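Uncharacterized protein TP-0789 domain-containing protein (PDB 4Z48) is of unknown function but belongs to the LolA-like family, whose better-known members carry lipoproteins across the bacterial periplasm, so it may bind a lipid-like ligand. Local coordinates at residues A32-N37 against L43-K48; W81-R84 against D89-M92. All coordinates share one frame; numbering follows the deposited sequence.

Contact 1: A32-N37 against L43-K48; sequences AVMSIN and LTRSFK
The carbonyl oxygen R45 O is gripped twice across an antiparallel β-hairpin: M34 N donates a nearly straight bond to it (2.8 Å, 175° at the hydrogen), and the CA-H of V33 adds a weaker contact. In return R45 N binds M34 O, and the hydrogen-bonded pairs A32 with F47 and I36 with L43 each add a further reciprocal pair of N-H...O bonds, on either side, so six backbone bonds tie strand 27-38 to strand 41-54. V33-S46 and S35-T44 are the non-hydrogen-bonded pairs between them. S35, T44 and S46 bring hydroxyls to this more exposed face, and the β-branched V33 and T44 suit an extended strand; V33 CG2 meets S46 OG at 3.6 Å.

The opposite face carries A32, M34, I36, L43, R45 and F47, and is more buried. A32 is small enough for its methyl to sit close over one face of the F47 ring, offset toward the rim: A32 CB is 3.8 Å from the F47 centroid, a CH-pi contact. F47 reaches it because CG stands between the backbone N and the carbonyl carbon (chi1 57°), turning the ring across to the neighbouring strand, where the CB of M34, a selenomethionine, comes to the ring edge. Beyond the hairpin, F67 of strand 60-69 meets the same ring.

R45 combines an apolar stem with a polar end. The bend at chi2 (90°) brings its CD 3.7 Å from I36 CD1 and 4.2 Å from M34 SE. Beyond it the guanidinium finds two backbone acceptors, M115 O for NE and T44 O for NH1. L43 CD1 lies over one guanidinium face, toward its rim. R45 NH1 meets T44 O at 2.9 Å, with the oxygen in the guanidinium plane but the nitrogen well above the T44 carbonyl plane.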
loop_
_atom_site.group_PDB
_atom_site.type_symbol
_atom_site.label_atom_id
_atom_site.label_comp_id
_atom_site.label_asym_id
_atom_site.label_seq_id
_atom_site.Cartn_x
_atom_site.Cartn_y
_atom_site.Cartn_z
ATOM N N ALA A 32 11.668 7.505 1.366
ATOM C CA ALA A 32 11.089 7.090 2.648
ATOM C C ALA A 32 12.132 6.509 3.571
ATOM O O ALA A 32 13.159 5.999 3.107
ATOM C CB ALA A 32 9.986 6.045 2.434
ATOM N N VAL A 33 11.863 6.612 4.880
ATOM C CA VAL A 33 12.624 5.957 5.949
ATOM C C VAL A 33 11.596 5.133 6.733
ATOM O O VAL A 33 10.539 5.658 7.100
ATOM C CB VAL A 33 13.432 6.930 6.852
ATOM C CG1 VAL A 33 13.987 6.189 8.075
ATOM C CG2 VAL A 33 14.591 7.551 6.078
HETATM N N MSE A 34 11.912 3.866 6.976
HETATM C CA MSE A 34 11.082 2.927 7.716
HETATM C C MSE A 34 11.837 2.488 8.959
HETATM O O MSE A 34 13.027 2.188 8.888
HETATM C CB MSE A 34 10.728 1.750 6.782
HETATM C CG MSE A 34 10.355 0.463 7.451
HETATM SE SE MSE A 34 10.304 -0.917 6.020
HETATM C CE MSE A 34 8.725 -0.514 5.276
ATOM N N SER A 35 11.159 2.510 10.095
ATOM C CA SER A 35 11.714 2.069 11.367
ATOM C C SER A 35 10.797 0.948 11.926
ATOM O O SER A 35 9.604 1.157 12.149
ATOM C CB SER A 35 11.850 3.264 12.318
ATOM O OG SER A 35 12.280 2.850 13.602
ATOM N N ILE A 36 11.359 -0.247 12.087
ATOM C CA ILE A 36 10.671 -1.435 12.574
ATOM C C ILE A 36 11.082 -1.710 14.014
ATOM O O ILE A 36 12.279 -1.960 14.281
ATOM C CB ILE A 36 11.015 -2.646 11.652
ATOM C CG1 ILE A 36 10.842 -2.293 10.153
ATOM C CG2 ILE A 36 10.137 -3.848 12.031
ATOM C CD1 ILE A 36 11.600 -3.186 9.181
ATOM N N ASN A 37 10.097 -1.728 14.933
ATOM C CA ASN A 37 10.377 -1.962 16.354
ATOM C C ASN A 37 9.818 -3.289 16.826
ATOM O O ASN A 37 8.622 -3.507 16.782
ATOM C CB ASN A 37 9.832 -0.816 17.210
ATOM C CG ASN A 37 10.334 -0.782 18.645
ATOM O OD1 ASN A 37 10.136 -1.716 19.442
ATOM N ND2 ASN A 37 10.920 0.346 19.027
ATOM N N LEU A 43 15.054 -2.125 13.486
ATOM C CA LEU A 43 15.590 -2.301 12.136
ATOM C C LEU A 43 15.196 -1.071 11.367
ATOM O O LEU A 43 14.075 -0.573 11.545
ATOM C CB LEU A 43 15.011 -3.534 11.410
ATOM C CG LEU A 43 15.457 -4.923 11.782
ATOM C CD1 LEU A 43 14.624 -5.938 10.978
ATOM C CD2 LEU A 43 16.961 -5.112 11.468
ATOM N N THR A 44 16.033 -0.629 10.477
ATOM C CA THR A 44 15.716 0.569 9.702
ATOM C C THR A 44 16.001 0.300 8.248
ATOM O O THR A 44 16.804 -0.567 7.920
ATOM C CB THR A 44 16.472 1.853 10.242
ATOM O OG1 THR A 44 17.802 1.936 9.750
ATOM C CG2 THR A 44 16.473 1.951 11.743
ATOM N N ARG A 45 15.268 0.963 7.382
ATOM C CA ARG A 45 15.417 0.892 5.940
ATOM C C ARG A 45 15.183 2.258 5.348
ATOM O O ARG A 45 14.312 2.973 5.833
ATOM C CB ARG A 45 14.425 -0.094 5.309
ATOM C CG ARG A 45 14.787 -1.565 5.448
ATOM C CD ARG A 45 14.206 -2.183 6.709
ATOM N NE ARG A 45 14.443 -3.623 6.729
ATOM C CZ ARG A 45 15.541 -4.198 7.190
ATOM N NH1 ARG A 45 16.522 -3.459 7.702
ATOM N NH2 ARG A 45 15.666 -5.518 7.157
ATOM N N SER A 46 15.954 2.615 4.324
ATOM C CA SER A 46 15.786 3.845 3.539
ATOM C C SER A 46 15.523 3.394 2.134
ATOM O O SER A 46 16.245 2.512 1.657
ATOM C CB SER A 46 17.034 4.732 3.589
ATOM O OG SER A 46 17.158 5.436 4.810
ATOM N N PHE A 47 14.537 3.972 1.456
ATOM C CA PHE A 47 14.251 3.581 0.076
ATOM C C PHE A 47 13.665 4.716 -0.772
ATOM O O PHE A 47 13.197 5.711 -0.253
ATOM C CB PHE A 47 13.325 2.352 0.005
ATOM C CG PHE A 47 11.988 2.444 0.706
ATOM C CD1 PHE A 47 11.869 2.142 2.062
ATOM C CD2 PHE A 47 10.840 2.794 0.005
ATOM C CE1 PHE A 47 10.632 2.214 2.709
ATOM C CE2 PHE A 47 9.593 2.822 0.639
ATOM C CZ PHE A 47 9.491 2.500 1.982
ATOM N N LYS A 48 13.758 4.569 -2.089
ATOM C CA LYS A 48 13.127 5.462 -3.057
ATOM C C LYS A 48 12.079 4.642 -3.802
ATOM O O LYS A 48 12.297 3.454 -4.071
ATOM C CB LYS A 48 14.138 6.094 -4.033
ATOM C CG LYS A 48 15.089 7.112 -3.405
ATOM C CD LYS A 48 16.235 7.447 -4.344
ATOM C CE LYS A 48 17.087 8.561 -3.774
ATOM N NZ LYS A 48 17.969 8.099 -2.671
#

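Contact 2: W81-R84 against D89-M92; sequences WSYR and DDDM
W81 and D91 form an antiparallel hydrogen-bonded pair, W81 N to D91 O at 2.8 Å and D91 N to W81 O at 2.9 Å, which closes the β-hairpin of strands 77-82 and 91-96 next to its connecting loop. Beyond this pair the strand pairing gives way, and side chains take over the task of holding the two arms together.

D90 acts as a clamp on the first arm. Its OD2 accepts the hydroxyl proton of S82 OG (2.7 Å), and its OD1 accepts Y83 N (2.9 Å); both donors arrive from well out of the carboxylate plane. Aspartate suits this place because its chain is short and, with CG beside its own backbone N (chi1 -73°), swings the carboxylate across to S82 and Y83, offering two oxygens to a hydroxyl and to a main-chain amide that follow each other along the chain.

Y83 reaches back along the hairpin with its ring. Its OH donates to D91 OD2 at 2.6 Å, meeting that oxygen on the anti side, and the ring stands perpendicular to the carboxylate. D89 O also lies at the ring edge, 3.4 Å from Y83 CE2. On the same face as D91, W81 meets D91 CB through its own CB at 3.9 Å, while its indole stacks on Y62, takes W93 edge-to-face and bonds F239 O through NE1.

The other oxygen of D91, OD1, forms a salt bridge with R104. With a hydroxyl on one oxygen and a guanidinium near the other, the D91 carboxylate is probably kept ionised and its rotation fixed, linking the loop end of this hairpin to the adjoining strand 101-104.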
loop_
_atom_site.group_PDB
_atom_site.type_symbol
_atom_site.label_atom_id
_atom_site.label_comp_id
_atom_site.label_asym_id
_atom_site.label_seq_id
_atom_site.Cartn_x
_atom_site.Cartn_y
_atom_site.Cartn_z
ATOM N N TRP A 81 4.147 -4.943 -10.918
ATOM C CA TRP A 81 3.239 -4.719 -12.047
ATOM C C TRP A 81 1.843 -5.035 -11.532
ATOM O O TRP A 81 1.467 -6.209 -11.398
ATOM C CB TRP A 81 3.612 -5.581 -13.256
ATOM C CG TRP A 81 4.907 -5.250 -13.925
ATOM C CD1 TRP A 81 5.780 -4.247 -13.610
ATOM C CD2 TRP A 81 5.499 -5.972 -15.017
ATOM N NE1 TRP A 81 6.872 -4.290 -14.447
ATOM C CE2 TRP A 81 6.722 -5.335 -15.323
ATOM C CE3 TRP A 81 5.088 -7.077 -15.794
ATOM C CZ2 TRP A 81 7.552 -5.770 -16.358
ATOM C CZ3 TRP A 81 5.913 -7.518 -16.816
ATOM C CH2 TRP A 81 7.131 -6.868 -17.090
ATOM N N SER A 82 1.139 -3.986 -11.112
ATOM C CA SER A 82 -0.176 -4.054 -10.488
ATOM C C SER A 82 -1.238 -3.727 -11.535
ATOM O O SER A 82 -1.162 -2.691 -12.192
ATOM C CB SER A 82 -0.230 -3.126 -9.272
ATOM O OG SER A 82 -1.375 -3.322 -8.464
ATOM N N TYR A 83 -2.162 -4.672 -11.769
ATOM C CA TYR A 83 -3.177 -4.564 -12.824
ATOM C C TYR A 83 -4.588 -4.262 -12.325
ATOM O O TYR A 83 -5.044 -4.815 -11.322
ATOM C CB TYR A 83 -3.240 -5.869 -13.633
ATOM C CG TYR A 83 -1.899 -6.356 -14.134
ATOM C CD1 TYR A 83 -1.240 -5.703 -15.177
ATOM C CD2 TYR A 83 -1.267 -7.443 -13.539
ATOM C CE1 TYR A 83 0.014 -6.117 -15.610
ATOM C CE2 TYR A 83 0.002 -7.854 -13.949
ATOM C CZ TYR A 83 0.627 -7.203 -14.998
ATOM O OH TYR A 83 1.839 -7.650 -15.443
ATOM N N ARG A 84 -5.279 -3.384 -13.039
ATOM C CA ARG A 84 -6.669 -3.070 -12.734
ATOM C C ARG A 84 -7.512 -4.256 -13.173
ATOM O O ARG A 84 -7.376 -4.723 -14.314
ATOM C CB ARG A 84 -7.114 -1.769 -13.431
ATOM C CG ARG A 84 -8.349 -1.110 -12.801
ATOM C CD ARG A 84 -8.102 -0.580 -11.391
ATOM N NE ARG A 84 -7.284 0.634 -11.373
ATOM C CZ ARG A 84 -7.123 1.408 -10.302
ATOM N NH1 ARG A 84 -7.727 1.108 -9.159
ATOM N NH2 ARG A 84 -6.360 2.492 -10.370
ATOM N N ASP A 89 -3.259 -11.750 -12.038
ATOM C CA ASP A 89 -2.694 -11.472 -10.724
ATOM C C ASP A 89 -1.563 -10.451 -10.870
ATOM O O ASP A 89 -0.905 -10.417 -11.917
ATOM C CB ASP A 89 -2.159 -12.757 -10.063
ATOM C CG ASP A 89 -3.224 -13.795 -9.801
ATOM O OD1 ASP A 89 -4.225 -13.462 -9.114
ATOM O OD2 ASP A 89 -3.075 -14.926 -10.300
ATOM N N ASP A 90 -1.347 -9.629 -9.845
ATOM C CA ASP A 90 -0.257 -8.658 -9.861
ATOM C C ASP A 90 1.057 -9.395 -9.864
ATOM O O ASP A 90 1.198 -10.409 -9.164
ATOM C CB ASP A 90 -0.314 -7.729 -8.641
ATOM C CG ASP A 90 -1.406 -6.671 -8.630
ATOM O OD1 ASP A 90 -2.205 -6.609 -9.612
ATOM O OD2 ASP A 90 -1.449 -5.885 -7.662
ATOM N N ASP A 91 1.987 -8.925 -10.689
ATOM C CA ASP A 91 3.331 -9.453 -10.815
ATOM C C ASP A 91 4.282 -8.720 -9.866
ATOM O O ASP A 91 4.261 -7.491 -9.724
ATOM C CB ASP A 91 3.823 -9.339 -12.274
ATOM C CG ASP A 91 3.170 -10.293 -13.248
ATOM O OD1 ASP A 91 3.053 -11.483 -12.918
ATOM O OD2 ASP A 91 2.802 -9.849 -14.356
HETATM N N MSE A 92 5.128 -9.473 -9.226
HETATM C CA MSE A 92 6.084 -8.894 -8.308
HETATM C C MSE A 92 7.375 -9.704 -8.326
HETATM O O MSE A 92 7.356 -10.950 -8.375
HETATM C CB MSE A 92 5.503 -8.838 -6.892
HETATM C CG MSE A 92 6.436 -8.240 -5.862
HETATM SE SE MSE A 92 5.598 -8.126 -4.115
HETATM C CE MSE A 92 4.231 -6.967 -4.509
#

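Contact 1 and contact 2 lie in two β-hairpins in series along the chain, 32-37/43-48 closing before 81-84/89-92 opens. Their centres lie about 24 Å apart and their nearest atoms about 12 Å, so they do not touch. What joins them is strand 60-69, which pairs with strand 41-54 on one side and with strand 77-82 on the other. The order 27-38, 41-54, 60-69, 77-82, 91-96, 101-104 thus follows the sequence, an up-and-down antiparallel meander consistent with the curved β framework of LolA-like proteins. Contact 1 joins its first two strands, whereas contact 2 lies two strands further on, at the loop end of its hairpin.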